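Local coordinates for protein putative dihydrodipicolinate synthase (Thermus thermophilus, PDB 2PCQ) that belongs to the dihydrodipicolinate synthetase family, folding as a closed eight-stranded parallel TIM barrel that assembles with three further copies of itself, at residues L245-L250 against R268-L273; A197-R202 against F227-L232; L121-V126 against E137-L142. All coordinates share one frame; numbering follows the deposited sequence.

From the N terminus, interaction 3 comes first: strand 121-125 and helix 136-142 meet across a 10-residue connection, a beta-alpha step of the TIM barrel. Interaction 2 follows, closing a 24-residue, mostly helical loop from the start of helix 201-212 to the middle of helix 216-247. Interaction 1 comes last, joining the C-terminal end of that same long helix to helix 266-278 over 17 residues. The three loops lie in series; none nests in or crosses another. Interactions 1 and 2 have centres 11 Å apart and touch through Phe269 and Leu229, whereas interaction 3 lies on the opposite side of the chain's centre.

Interaction 1 of 3, residues L245-L250 against R268-L273; sequences LRHLGL and RFLPVL
Leu248 and Leu273 meet tip to tip where helix 216-247 ends in a Schellman motif beside helix 266-278, two helices that follow the closed TIM barrel. The contact is made by van der Waals packing, with no hydrogen bond between the segments. Leu273 carries the largest share: its CG lies anti to the backbone N (chi1 -180°), which sends CD2 across the gap between the helices. There it reaches Leu248 and comes obliquely against the His247 ring, whose side chain slides past Leu273 in the opposite direction. The side chains of Leu270, one turn earlier on the same helix, and His247 cross at about a right angle, Leu270 CD1 lying oblique to the ring. Trp266 adds an edge-to-face ring contact to His247, although this histidine remains exposed while Leu273 is buried.

Backbone bonds fix the end of the long helix. Gly249 has positive phi (89°) as the chain leaves the helix; its N bonds to Arg246 O at 2.8 Å, and Leu250 N reaches back to Leu245 O at 2.9 Å. This turn sets Leu248 just beyond the last helical residues, where its CD2 lies 4.2 Å from Leu273 CD2.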
ATOM      1  N   LEU A 245      23.244 -10.081 -20.499  1.00 16.98           N
ATOM      2  CA  LEU A 245      23.557  -9.895 -21.905  1.00 19.39           C
ATOM      3  C   LEU A 245      25.064  -9.762 -22.104  1.00 19.36           C
ATOM      4  O   LEU A 245      25.610 -10.335 -23.044  1.00 22.51           O
ATOM      5  CB  LEU A 245      22.825  -8.671 -22.461  1.00 15.65           C
ATOM      6  CG  LEU A 245      21.324  -8.892 -22.670  1.00 17.78           C
ATOM      7  CD1 LEU A 245      20.626  -7.563 -22.902  1.00 18.80           C
ATOM      8  CD2 LEU A 245      21.108  -9.829 -23.852  1.00 16.11           C
ATOM      9  N   ARG A 246      25.737  -9.019 -21.226  1.00 16.68           N
ATOM     10  CA  ARG A 246      27.188  -8.867 -21.345  1.00 18.90           C
ATOM     11  C   ARG A 246      27.839 -10.237 -21.183  1.00 18.02           C
ATOM     12  O   ARG A 246      28.770 -10.584 -21.905  1.00 18.14           O
ATOM     13  CB  ARG A 246      27.749  -7.910 -20.284  1.00 16.97           C
ATOM     14  CG  ARG A 246      27.310  -6.447 -20.431  1.00 18.76           C
ATOM     15  CD  ARG A 246      28.256  -5.501 -19.684  1.00 16.29           C
ATOM     16  NE  ARG A 246      28.385  -5.834 -18.267  1.00 14.58           N
ATOM     17  CZ  ARG A 246      27.471  -5.561 -17.340  1.00 17.57           C
ATOM     18  NH1 ARG A 246      26.345  -4.938 -17.674  1.00 18.35           N
ATOM     19  NH2 ARG A 246      27.679  -5.916 -16.080  1.00 16.54           N
ATOM     20  N   HIS A 247      27.330 -11.022 -20.240  1.00 18.02           N
ATOM     21  CA  HIS A 247      27.863 -12.356 -19.990  1.00 19.74           C
ATOM     22  C   HIS A 247      27.763 -13.242 -21.230  1.00 22.66           C
ATOM     23  O   HIS A 247      28.642 -14.067 -21.483  1.00 21.84           O
ATOM     24  CB  HIS A 247      27.121 -13.005 -18.821  1.00 20.24           C
ATOM     25  CG  HIS A 247      27.541 -14.414 -18.547  1.00 23.13           C
ATOM     26  ND1 HIS A 247      26.888 -15.505 -19.080  1.00 26.21           N
ATOM     27  CD2 HIS A 247      28.559 -14.912 -17.807  1.00 21.31           C
ATOM     28  CE1 HIS A 247      27.482 -16.613 -18.678  1.00 21.55           C
ATOM     29  NE2 HIS A 247      28.500 -16.281 -17.903  1.00 23.24           N
ATOM     30  N   LEU A 248      26.693 -13.065 -22.000  1.00 19.19           N
ATOM     31  CA  LEU A 248      26.480 -13.835 -23.218  1.00 20.33           C
ATOM     32  C   LEU A 248      27.242 -13.234 -24.397  1.00 20.88           C
ATOM     33  O   LEU A 248      27.111 -13.694 -25.527  1.00 25.69           O
ATOM     34  CB  LEU A 248      24.987 -13.898 -23.553  1.00 15.60           C
ATOM     35  CG  LEU A 248      24.101 -14.622 -22.538  1.00 17.12           C
ATOM     36  CD1 LEU A 248      22.646 -14.481 -22.944  1.00 15.54           C
ATOM     37  CD2 LEU A 248      24.504 -16.092 -22.462  1.00 14.96           C
ATOM     38  N   GLY A 249      28.026 -12.196 -24.131  1.00 21.58           N
ATOM     39  CA  GLY A 249      28.808 -11.576 -25.187  1.00 21.72           C
ATOM     40  C   GLY A 249      28.162 -10.456 -25.983  1.00 22.84           C
ATOM     41  O   GLY A 249      28.770  -9.963 -26.928  1.00 23.56           O
ATOM     42  N   LEU A 250      26.945 -10.048 -25.631  1.00 19.66           N
ATOM     43  CA  LEU A 250      26.292  -8.963 -26.363  1.00 21.30           C
ATOM     44  C   LEU A 250      26.630  -7.610 -25.729  1.00 21.44           C
ATOM     45  O   LEU A 250      26.807  -7.512 -24.514  1.00 20.02           O
ATOM     46  CB  LEU A 250      24.774  -9.175 -26.404  1.00 23.66           C
ATOM     47  CG  LEU A 250      24.299 -10.355 -27.261  1.00 25.52           C
ATOM     48  CD1 LEU A 250      22.783 -10.405 -27.284  1.00 27.16           C
ATOM     49  CD2 LEU A 250      24.828 -10.205 -28.675  1.00 32.33           C
ATOM     50  N   ARG A 268      22.906 -16.135  -8.131  1.00 23.23           N
ATOM     51  CA  ARG A 268      21.746 -17.014  -8.226  1.00 23.08           C
ATOM     52  C   ARG A 268      21.294 -17.165  -9.676  1.00 21.32           C
ATOM     53  O   ARG A 268      20.824 -18.223 -10.082  1.00 21.15           O
ATOM     54  CB  ARG A 268      20.582 -16.456  -7.402  1.00 25.48           C
ATOM     55  CG  ARG A 268      20.786 -16.506  -5.898  1.00 35.75           C
ATOM     56  CD  ARG A 268      19.684 -15.737  -5.180  1.00 38.05           C
ATOM     57  NE  ARG A 268      18.356 -16.260  -5.483  1.00 41.24           N
ATOM     58  CZ  ARG A 268      17.222 -15.681  -5.100  1.00 45.19           C
ATOM     59  NH1 ARG A 268      17.256 -14.554  -4.402  1.00 45.71           N
ATOM     60  NH2 ARG A 268      16.053 -16.228  -5.412  1.00 45.92           N
ATOM     61  N   PHE A 269      21.445 -16.100 -10.453  1.00 17.95           N
ATOM     62  CA  PHE A 269      21.018 -16.113 -11.847  1.00 18.46           C
ATOM     63  C   PHE A 269      21.937 -16.896 -12.781  1.00 18.51           C
ATOM     64  O   PHE A 269      21.462 -17.592 -13.675  1.00 19.81           O
ATOM     65  CB  PHE A 269      20.896 -14.679 -12.363  1.00 13.75           C
ATOM     66  CG  PHE A 269      20.098 -14.555 -13.626  1.00 15.83           C
ATOM     67  CD1 PHE A 269      18.718 -14.736 -13.611  1.00 15.59           C
ATOM     68  CD2 PHE A 269      20.719 -14.238 -14.827  1.00 15.14           C
ATOM     69  CE1 PHE A 269      17.968 -14.599 -14.775  1.00 14.06           C
ATOM     70  CE2 PHE A 269      19.980 -14.098 -15.996  1.00 16.92           C
ATOM     71  CZ  PHE A 269      18.598 -14.277 -15.971  1.00 15.17           C
ATOM     72  N   LEU A 270      23.247 -16.773 -12.578  1.00 19.40           N
ATOM     73  CA  LEU A 270      24.232 -17.444 -13.426  1.00 22.43           C
ATOM     74  C   LEU A 270      23.889 -18.899 -13.754  1.00 20.12           C
ATOM     75  O   LEU A 270      23.755 -19.255 -14.923  1.00 23.87           O
ATOM     76  CB  LEU A 270      25.627 -17.356 -12.786  1.00 23.59           C
ATOM     77  CG  LEU A 270      26.804 -18.025 -13.511  1.00 27.25           C
ATOM     78  CD1 LEU A 270      26.952 -17.461 -14.918  1.00 21.88           C
ATOM     79  CD2 LEU A 270      28.082 -17.802 -12.708  1.00 22.69           C
ATOM     80  N   PRO A 271      23.730 -19.755 -12.731  1.00 23.63           N
ATOM     81  CA  PRO A 271      23.402 -21.156 -13.016  1.00 24.03           C
ATOM     82  C   PRO A 271      22.077 -21.347 -13.753  1.00 25.24           C
ATOM     83  O   PRO A 271      21.927 -22.287 -14.536  1.00 20.75           O
ATOM     84  CB  PRO A 271      23.408 -21.805 -11.630  1.00 25.41           C
ATOM     85  CG  PRO A 271      23.037 -20.677 -10.720  1.00 24.75           C
ATOM     86  CD  PRO A 271      23.842 -19.530 -11.279  1.00 23.60           C
ATOM     87  N   VAL A 272      21.117 -20.463 -13.502  1.00 22.52           N
ATOM     88  CA  VAL A 272      19.829 -20.560 -14.174  1.00 17.38           C
ATOM     89  C   VAL A 272      20.025 -20.289 -15.664  1.00 19.02           C
ATOM     90  O   VAL A 272      19.536 -21.037 -16.509  1.00 18.16           O
ATOM     91  CB  VAL A 272      18.807 -19.547 -13.597  1.00 18.18           C
ATOM     92  CG1 VAL A 272      17.547 -19.531 -14.454  1.00 18.91           C
ATOM     93  CG2 VAL A 272      18.447 -19.931 -12.166  1.00 16.12           C
ATOM     94  N   LEU A 273      20.754 -19.222 -15.977  1.00 17.41           N
ATOM     95  CA  LEU A 273      21.018 -18.855 -17.362  1.00 20.87           C
ATOM     96  C   LEU A 273      21.853 -19.926 -18.066  1.00 23.68           C
ATOM     97  O   LEU A 273      21.522 -20.353 -19.172  1.00 20.72           O
ATOM     98  CB  LEU A 273      21.750 -17.514 -17.421  1.00 17.42           C
ATOM     99  CG  LEU A 273      22.099 -16.980 -18.812  1.00 20.67           C
ATOM    100  CD1 LEU A 273      20.830 -16.865 -19.648  1.00 19.06           C
ATOM    101  CD2 LEU A 273      22.781 -15.622 -18.684  1.00 20.32           C
TER

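Interaction 2 of 3, residues A197-R202 against F227-L232; sequences ANLAPR and FPLGDL
Leu229 reaches from the long helix 216-247 to Leu199 and Ala200, tying to that helix the loop after the last TIM-barrel strand, 191-193, and the start of helix 201-212. Its CB points toward segment 197-202 but stops short, 6.5 Å from Ala200 CB. CG, anti to the backbone N (chi1 177°), carries the chain straight on and is 4.9 Å from Leu199 CD1. The side chain then forks, and each methyl finds a different partner. CD1 meets Leu199, with 4.2 Å between Leu229 CD1 and Leu199 CD1. CD2 turns to Ala200, with 4.2 Å between Leu229 CD2 and Ala200 CB. One leucine thus spans two consecutive residues, and all three touching side chains are buried. The contact is purely apolar, small in area, and made by methyl groups alone.

Ala200 occupies the N-cap position of helix 201-212, and Pro201 opens the helix, so the methyl of Ala200 meets Leu229 exactly where loop becomes helix. On the other side, helix 216-247 is kinked at Pro228 and Leu229, where two backbone nitrogens lack bonds to the preceding turn; within the segment Asp231 N bonds to Phe227 O at 2.8 Å.

Around the contact, helix 266-278 contributes Phe269 to both leucines and Leu276 to Leu229, while Leu199 also packs on Ala244 and Leu245 farther along helix 216-247. The backbone of Leu199 bonds to Leu283, the last residue of the chain, and Ala197 and Asn198 rest on the first barrel strand, 2-6.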
ATOM      1  N   ALA A 197      12.862 -12.237 -22.994  1.00 16.82           N
ATOM      2  CA  ALA A 197      12.968 -12.593 -24.404  1.00 17.76           C
ATOM      3  C   ALA A 197      14.273 -12.061 -24.992  1.00 16.42           C
ATOM      4  O   ALA A 197      14.614 -12.369 -26.135  1.00 18.22           O
ATOM      5  CB  ALA A 197      11.775 -12.055 -25.186  1.00 14.89           C
ATOM      6  N   ASN A 198      14.991 -11.246 -24.220  1.00 15.05           N
ATOM      7  CA  ASN A 198      16.286 -10.728 -24.662  1.00 15.60           C
ATOM      8  C   ASN A 198      17.293 -11.873 -24.515  1.00 17.04           C
ATOM      9  O   ASN A 198      18.330 -11.894 -25.177  1.00 15.86           O
ATOM     10  CB  ASN A 198      16.784  -9.586 -23.766  1.00 14.19           C
ATOM     11  CG  ASN A 198      16.083  -8.268 -24.025  1.00 18.24           C
ATOM     12  OD1 ASN A 198      15.246  -7.831 -23.235  1.00 20.75           O
ATOM     13  ND2 ASN A 198      16.430  -7.624 -25.127  1.00 10.02           N
ATOM     14  N   LEU A 199      16.980 -12.813 -23.628  1.00 14.21           N
ATOM     15  CA  LEU A 199      17.872 -13.933 -23.344  1.00 16.08           C
ATOM     16  C   LEU A 199      17.467 -15.259 -23.975  1.00 14.45           C
ATOM     17  O   LEU A 199      18.315 -15.977 -24.509  1.00 18.42           O
ATOM     18  CB  LEU A 199      17.998 -14.110 -21.828  1.00 11.15           C
ATOM     19  CG  LEU A 199      18.374 -12.856 -21.023  1.00 16.10           C
ATOM     20  CD1 LEU A 199      18.368 -13.181 -19.536  1.00 12.31           C
ATOM     21  CD2 LEU A 199      19.739 -12.345 -21.453  1.00 15.98           C
ATOM     22  N   ALA A 200      16.183 -15.595 -23.903  1.00 13.78           N
ATOM     23  CA  ALA A 200      15.698 -16.849 -24.474  1.00 13.37           C
ATOM     24  C   ALA A 200      14.493 -16.603 -25.377  1.00 13.54           C
ATOM     25  O   ALA A 200      13.421 -17.168 -25.163  1.00 14.44           O
ATOM     26  CB  ALA A 200      15.325 -17.820 -23.354  1.00 10.99           C
ATOM     27  N   PRO A 201      14.656 -15.760 -26.409  1.00 13.73           N
ATOM     28  CA  PRO A 201      13.560 -15.451 -27.336  1.00 15.18           C
ATOM     29  C   PRO A 201      12.894 -16.664 -27.987  1.00 17.87           C
ATOM     30  O   PRO A 201      11.675 -16.686 -28.162  1.00 18.18           O
ATOM     31  CB  PRO A 201      14.214 -14.519 -28.357  1.00 14.90           C
ATOM     32  CG  PRO A 201      15.671 -14.927 -28.319  1.00 15.95           C
ATOM     33  CD  PRO A 201      15.909 -15.116 -26.842  1.00 12.72           C
ATOM     34  N   ARG A 202      13.686 -17.670 -28.346  1.00 18.58           N
ATOM     35  CA  ARG A 202      13.130 -18.865 -28.974  1.00 17.76           C
ATOM     36  C   ARG A 202      12.287 -19.688 -28.001  1.00 14.67           C
ATOM     37  O   ARG A 202      11.327 -20.335 -28.405  1.00 16.00           O
ATOM     38  CB  ARG A 202      14.253 -19.733 -29.575  1.00 16.76           C
ATOM     39  CG  ARG A 202      14.864 -19.143 -30.854  1.00 16.43           C
ATOM     40  CD  ARG A 202      16.003 -19.998 -31.431  1.00 18.92           C
ATOM     41  NE  ARG A 202      17.106 -20.138 -30.484  1.00 18.76           N
ATOM     42  CZ  ARG A 202      17.268 -21.173 -29.667  1.00 22.58           C
ATOM     43  NH1 ARG A 202      16.404 -22.181 -29.681  1.00 17.99           N
ATOM     44  NH2 ARG A 202      18.282 -21.187 -28.812  1.00 20.80           N
ATOM     45  N   PHE A 227      10.060 -20.388 -15.664  1.00 14.45           N
ATOM     46  CA  PHE A 227       9.680 -19.616 -14.484  1.00 14.60           C
ATOM     47  C   PHE A 227      10.858 -19.003 -13.709  1.00 14.04           C
ATOM     48  O   PHE A 227      10.855 -17.809 -13.421  1.00 14.64           O
ATOM     49  CB  PHE A 227       8.844 -20.469 -13.525  1.00 12.86           C
ATOM     50  CG  PHE A 227       8.481 -19.753 -12.252  1.00 16.30           C
ATOM     51  CD1 PHE A 227       7.406 -18.865 -12.219  1.00 18.20           C
ATOM     52  CD2 PHE A 227       9.256 -19.911 -11.105  1.00 15.02           C
ATOM     53  CE1 PHE A 227       7.111 -18.140 -11.060  1.00 15.87           C
ATOM     54  CE2 PHE A 227       8.972 -19.191  -9.940  1.00 18.24           C
ATOM     55  CZ  PHE A 227       7.899 -18.303  -9.918  1.00 15.11           C
ATOM     56  N   PRO A 228      11.872 -19.815 -13.349  1.00 16.21           N
ATOM     57  CA  PRO A 228      13.021 -19.286 -12.603  1.00 17.11           C
ATOM     58  C   PRO A 228      13.726 -18.131 -13.308  1.00 17.23           C
ATOM     59  O   PRO A 228      14.118 -17.153 -12.669  1.00 16.79           O
ATOM     60  CB  PRO A 228      13.921 -20.512 -12.444  1.00 19.73           C
ATOM     61  CG  PRO A 228      12.935 -21.637 -12.374  1.00 16.69           C
ATOM     62  CD  PRO A 228      11.980 -21.277 -13.494  1.00 15.21           C
ATOM     63  N   LEU A 229      13.886 -18.251 -14.625  1.00 14.83           N
ATOM     64  CA  LEU A 229      14.533 -17.215 -15.421  1.00 15.48           C
ATOM     65  C   LEU A 229      13.732 -15.915 -15.353  1.00 17.96           C
ATOM     66  O   LEU A 229      14.280 -14.850 -15.077  1.00 16.79           O
ATOM     67  CB  LEU A 229      14.648 -17.654 -16.888  1.00 15.44           C
ATOM     68  CG  LEU A 229      15.253 -16.623 -17.851  1.00 22.47           C
ATOM     69  CD1 LEU A 229      16.768 -16.635 -17.709  1.00 17.85           C
ATOM     70  CD2 LEU A 229      14.854 -16.934 -19.292  1.00 15.91           C
ATOM     71  N   GLY A 230      12.431 -16.010 -15.607  1.00 17.47           N
ATOM     72  CA  GLY A 230      11.587 -14.830 -15.579  1.00 16.81           C
ATOM     73  C   GLY A 230      11.414 -14.227 -14.198  1.00 14.98           C
ATOM     74  O   GLY A 230      11.364 -13.006 -14.055  1.00 15.46           O
ATOM     75  N   ASP A 231      11.325 -15.085 -13.185  1.00 17.57           N
ATOM     76  CA  ASP A 231      11.150 -14.653 -11.799  1.00 16.50           C
ATOM     77  C   ASP A 231      12.368 -13.901 -11.283  1.00 18.44           C
ATOM     78  O   ASP A 231      12.239 -12.823 -10.708  1.00 15.14           O
ATOM     79  CB  ASP A 231      10.885 -15.863 -10.899  1.00 14.44           C
ATOM     80  CG  ASP A 231      10.781 -15.488  -9.425  1.00 25.35           C
ATOM     81  OD1 ASP A 231       9.808 -14.802  -9.045  1.00 21.00           O
ATOM     82  OD2 ASP A 231      11.677 -15.877  -8.646  1.00 25.74           O
ATOM     83  N   LEU A 232      13.552 -14.475 -11.480  1.00 16.46           N
ATOM     84  CA  LEU A 232      14.780 -13.834 -11.023  1.00 17.17           C
ATOM     85  C   LEU A 232      15.079 -12.554 -11.787  1.00 15.86           C
ATOM     86  O   LEU A 232      15.511 -11.566 -11.202  1.00 17.82           O
ATOM     87  CB  LEU A 232      15.967 -14.792 -11.146  1.00 18.50           C
ATOM     88  CG  LEU A 232      16.043 -15.868 -10.063  1.00 24.24           C
ATOM     89  CD1 LEU A 232      17.160 -16.841 -10.388  1.00 24.07           C
ATOM     90  CD2 LEU A 232      16.271 -15.209  -8.701  1.00 26.23           C
TER

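Interaction 3 of 3, residues L121-V126 against E137-L142; sequences LFLYHV and EAVEAL
Leu123, on barrel strand 121-125, drives its branched end between Val139 and Leu142 of helix 136-142. This is a beta-alpha contact of the TIM barrel, with a strand residue pointing outward into the hydrophobic layer beneath the surrounding helices. CG lies anti to the carbonyl carbon (chi1 -57°), and both methyls are turned to the helix. CD1 does most of the touching: Leu123 CD1 is 4.1 Å from Leu142 CD1 and 4.2 Å from Val139 CG1. Val139 offers both branches, since its CG2 also lies 4.2 Å from Leu123 CD1. The second methyl joins in on one side, with Leu123 CD2 at 4.1 Å from Leu142 CD1. Leu123 thus crosses both partners obliquely and is shared between two residues almost one helical turn apart, all three being buried.

The packing thins quickly beyond this trio. The CB of Ala138 points toward the strand, yet Ala138 CB stays 6.7 Å from Leu123 CD1. Farther round the helix, Glu137 and Ala141 are exposed, and the carboxylate of Glu140, whose CB points away from the strand, forms a salt bridge with Arg167. No polar bond links the two segments, so the helix rests on the strand by methyl contacts alone.

Tyr112 of helix 107-118 touches both Leu123 and Leu142, while Leu123 packs on Val148 and Ile151 of the next strand, 148-153, and its backbone bonds to Gly150 and Lys152 there, as Phe122 does to strand 91-94 on the other side. The side chain of Leu142, at the end of the helix, is about 8 Å from the bound potassium ion, whose site includes Ala143 and Val148, where the chain turns into strand 148-153.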
ATOM      1  N   LEU A 121      -0.925   3.833 -31.058  1.00 18.47           N
ATOM      2  CA  LEU A 121      -0.243   3.509 -29.827  1.00 19.63           C
ATOM      3  C   LEU A 121      -0.881   2.420 -28.993  1.00 17.20           C
ATOM      4  O   LEU A 121      -2.058   2.084 -29.161  1.00 16.23           O
ATOM      5  CB  LEU A 121      -0.045   4.770 -28.948  1.00 18.20           C
ATOM      6  CG  LEU A 121      -1.077   5.476 -28.039  1.00 24.46           C
ATOM      7  CD1 LEU A 121      -1.632   6.695 -28.740  1.00 31.52           C
ATOM      8  CD2 LEU A 121      -2.185   4.547 -27.596  1.00 24.49           C
ATOM      9  N   PHE A 122      -0.074   1.866 -28.094  1.00 17.01           N
ATOM     10  CA  PHE A 122      -0.516   0.841 -27.159  1.00 17.98           C
ATOM     11  C   PHE A 122      -0.441   1.533 -25.804  1.00 17.35           C
ATOM     12  O   PHE A 122       0.462   2.335 -25.568  1.00 14.81           O
ATOM     13  CB  PHE A 122       0.451  -0.345 -27.155  1.00 17.97           C
ATOM     14  CG  PHE A 122       0.266  -1.292 -28.307  1.00 18.60           C
ATOM     15  CD1 PHE A 122      -0.593  -2.378 -28.195  1.00 18.10           C
ATOM     16  CD2 PHE A 122       0.962  -1.104 -29.500  1.00 18.10           C
ATOM     17  CE1 PHE A 122      -0.757  -3.273 -29.248  1.00 19.35           C
ATOM     18  CE2 PHE A 122       0.806  -1.989 -30.560  1.00 21.13           C
ATOM     19  CZ  PHE A 122      -0.056  -3.078 -30.433  1.00 19.73           C
ATOM     20  N   LEU A 123      -1.395   1.246 -24.928  1.00 16.27           N
ATOM     21  CA  LEU A 123      -1.366   1.821 -23.594  1.00 15.93           C
ATOM     22  C   LEU A 123      -0.261   1.036 -22.885  1.00 16.35           C
ATOM     23  O   LEU A 123      -0.071  -0.152 -23.155  1.00 14.88           O
ATOM     24  CB  LEU A 123      -2.715   1.621 -22.894  1.00 14.07           C
ATOM     25  CG  LEU A 123      -3.931   2.192 -23.637  1.00 17.92           C
ATOM     26  CD1 LEU A 123      -5.179   2.021 -22.786  1.00 12.86           C
ATOM     27  CD2 LEU A 123      -3.699   3.670 -23.951  1.00 11.64           C
ATOM     28  N   TYR A 124       0.477   1.698 -21.999  1.00 14.15           N
ATOM     29  CA  TYR A 124       1.574   1.044 -21.295  1.00 13.29           C
ATOM     30  C   TYR A 124       1.340   1.065 -19.792  1.00 12.91           C
ATOM     31  O   TYR A 124       1.502   2.097 -19.144  1.00 14.46           O
ATOM     32  CB  TYR A 124       2.894   1.750 -21.627  1.00 12.81           C
ATOM     33  CG  TYR A 124       4.142   0.905 -21.444  1.00 15.14           C
ATOM     34  CD1 TYR A 124       5.356   1.309 -21.996  1.00 15.93           C
ATOM     35  CD2 TYR A 124       4.105  -0.313 -20.758  1.00 14.97           C
ATOM     36  CE1 TYR A 124       6.500   0.523 -21.885  1.00 16.88           C
ATOM     37  CE2 TYR A 124       5.248  -1.109 -20.639  1.00 16.55           C
ATOM     38  CZ  TYR A 124       6.441  -0.683 -21.211  1.00 19.91           C
ATOM     39  OH  TYR A 124       7.571  -1.472 -21.145  1.00 18.28           O
ATOM     40  N   HIS A 125       0.954  -0.082 -19.246  1.00 13.46           N
ATOM     41  CA  HIS A 125       0.702  -0.202 -17.815  1.00 11.23           C
ATOM     42  C   HIS A 125       1.833  -0.996 -17.161  1.00 12.45           C
ATOM     43  O   HIS A 125       1.873  -2.224 -17.245  1.00 11.95           O
ATOM     44  CB  HIS A 125      -0.635  -0.906 -17.574  1.00 12.29           C
ATOM     45  CG  HIS A 125      -1.009  -1.020 -16.128  1.00 14.69           C
ATOM     46  ND1 HIS A 125      -1.060   0.068 -15.281  1.00 13.27           N
ATOM     47  CD2 HIS A 125      -1.370  -2.091 -15.381  1.00 11.14           C
ATOM     48  CE1 HIS A 125      -1.436  -0.328 -14.077  1.00 12.38           C
ATOM     49  NE2 HIS A 125      -1.630  -1.633 -14.111  1.00 16.51           N
ATOM     50  N   VAL A 126       2.753  -0.287 -16.516  1.00 11.49           N
ATOM     51  CA  VAL A 126       3.882  -0.924 -15.847  1.00 11.86           C
ATOM     52  C   VAL A 126       4.076  -0.212 -14.500  1.00 14.10           C
ATOM     53  O   VAL A 126       5.090   0.439 -14.257  1.00 15.11           O
ATOM     54  CB  VAL A 126       5.162  -0.861 -16.764  1.00 11.51           C
ATOM     55  CG1 VAL A 126       5.458   0.579 -17.175  1.00 13.20           C
ATOM     56  CG2 VAL A 126       6.360  -1.497 -16.066  1.00  9.58           C
ATOM     57  N   GLU A 137     -11.443   1.315 -16.185  1.00 16.41           N
ATOM     58  CA  GLU A 137     -12.487   2.193 -16.711  1.00 22.14           C
ATOM     59  C   GLU A 137     -11.895   3.059 -17.819  1.00 19.72           C
ATOM     60  O   GLU A 137     -12.527   3.283 -18.846  1.00 18.49           O
ATOM     61  CB  GLU A 137     -13.047   3.117 -15.622  1.00 26.41           C
ATOM     62  CG  GLU A 137     -13.903   2.451 -14.549  1.00 36.29           C
ATOM     63  CD  GLU A 137     -13.114   1.509 -13.649  1.00 45.59           C
ATOM     64  OE1 GLU A 137     -11.913   1.766 -13.408  1.00 35.07           O
ATOM     65  OE2 GLU A 137     -13.707   0.518 -13.168  1.00 49.25           O
ATOM     66  N   ALA A 138     -10.679   3.557 -17.595  1.00 18.36           N
ATOM     67  CA  ALA A 138     -10.007   4.396 -18.580  1.00 15.82           C
ATOM     68  C   ALA A 138      -9.640   3.575 -19.811  1.00 17.18           C
ATOM     69  O   ALA A 138      -9.782   4.040 -20.941  1.00 19.56           O
ATOM     70  CB  ALA A 138      -8.756   5.021 -17.973  1.00 18.28           C
ATOM     71  N   VAL A 139      -9.166   2.353 -19.594  1.00 15.43           N
ATOM     72  CA  VAL A 139      -8.802   1.487 -20.712  1.00 13.05           C
ATOM     73  C   VAL A 139     -10.025   1.231 -21.590  1.00 17.07           C
ATOM     74  O   VAL A 139      -9.933   1.255 -22.815  1.00 17.85           O
ATOM     75  CB  VAL A 139      -8.243   0.125 -20.223  1.00 15.05           C
ATOM     76  CG1 VAL A 139      -7.940  -0.773 -21.422  1.00 10.26           C
ATOM     77  CG2 VAL A 139      -6.975   0.341 -19.395  1.00 12.38           C
ATOM     78  N   GLU A 140     -11.173   0.991 -20.963  1.00 16.00           N
ATOM     79  CA  GLU A 140     -12.396   0.732 -21.710  1.00 19.63           C
ATOM     80  C   GLU A 140     -12.877   1.969 -22.475  1.00 18.52           C
ATOM     81  O   GLU A 140     -13.432   1.857 -23.566  1.00 20.66           O
ATOM     82  CB  GLU A 140     -13.497   0.223 -20.773  1.00 17.25           C
ATOM     83  CG  GLU A 140     -14.831  -0.014 -21.478  1.00 25.53           C
ATOM     84  CD  GLU A 140     -15.750  -0.944 -20.713  1.00 28.00           C
ATOM     85  OE1 GLU A 140     -15.657  -0.993 -19.471  1.00 30.56           O
ATOM     86  OE2 GLU A 140     -16.580  -1.622 -21.357  1.00 37.72           O
ATOM     87  N   ALA A 141     -12.648   3.148 -21.910  1.00 20.97           N
ATOM     88  CA  ALA A 141     -13.052   4.383 -22.567  1.00 23.16           C
ATOM     89  C   ALA A 141     -12.162   4.665 -23.773  1.00 23.18           C
ATOM     90  O   ALA A 141     -12.618   5.211 -24.773  1.00 26.71           O
ATOM     91  CB  ALA A 141     -12.982   5.550 -21.584  1.00 21.63           C
ATOM     92  N   LEU A 142     -10.891   4.284 -23.675  1.00 19.35           N
ATOM     93  CA  LEU A 142      -9.935   4.513 -24.755  1.00 20.23           C
ATOM     94  C   LEU A 142      -9.953   3.433 -25.830  1.00 21.52           C
ATOM     95  O   LEU A 142      -9.606   3.692 -26.984  1.00 20.40           O
ATOM     96  CB  LEU A 142      -8.521   4.627 -24.180  1.00 19.85           C
ATOM     97  CG  LEU A 142      -8.264   5.857 -23.303  1.00 21.23           C
ATOM     98  CD1 LEU A 142      -6.980   5.682 -22.516  1.00 18.37           C
ATOM     99  CD2 LEU A 142      -8.198   7.092 -24.189  1.00 21.87           C
TER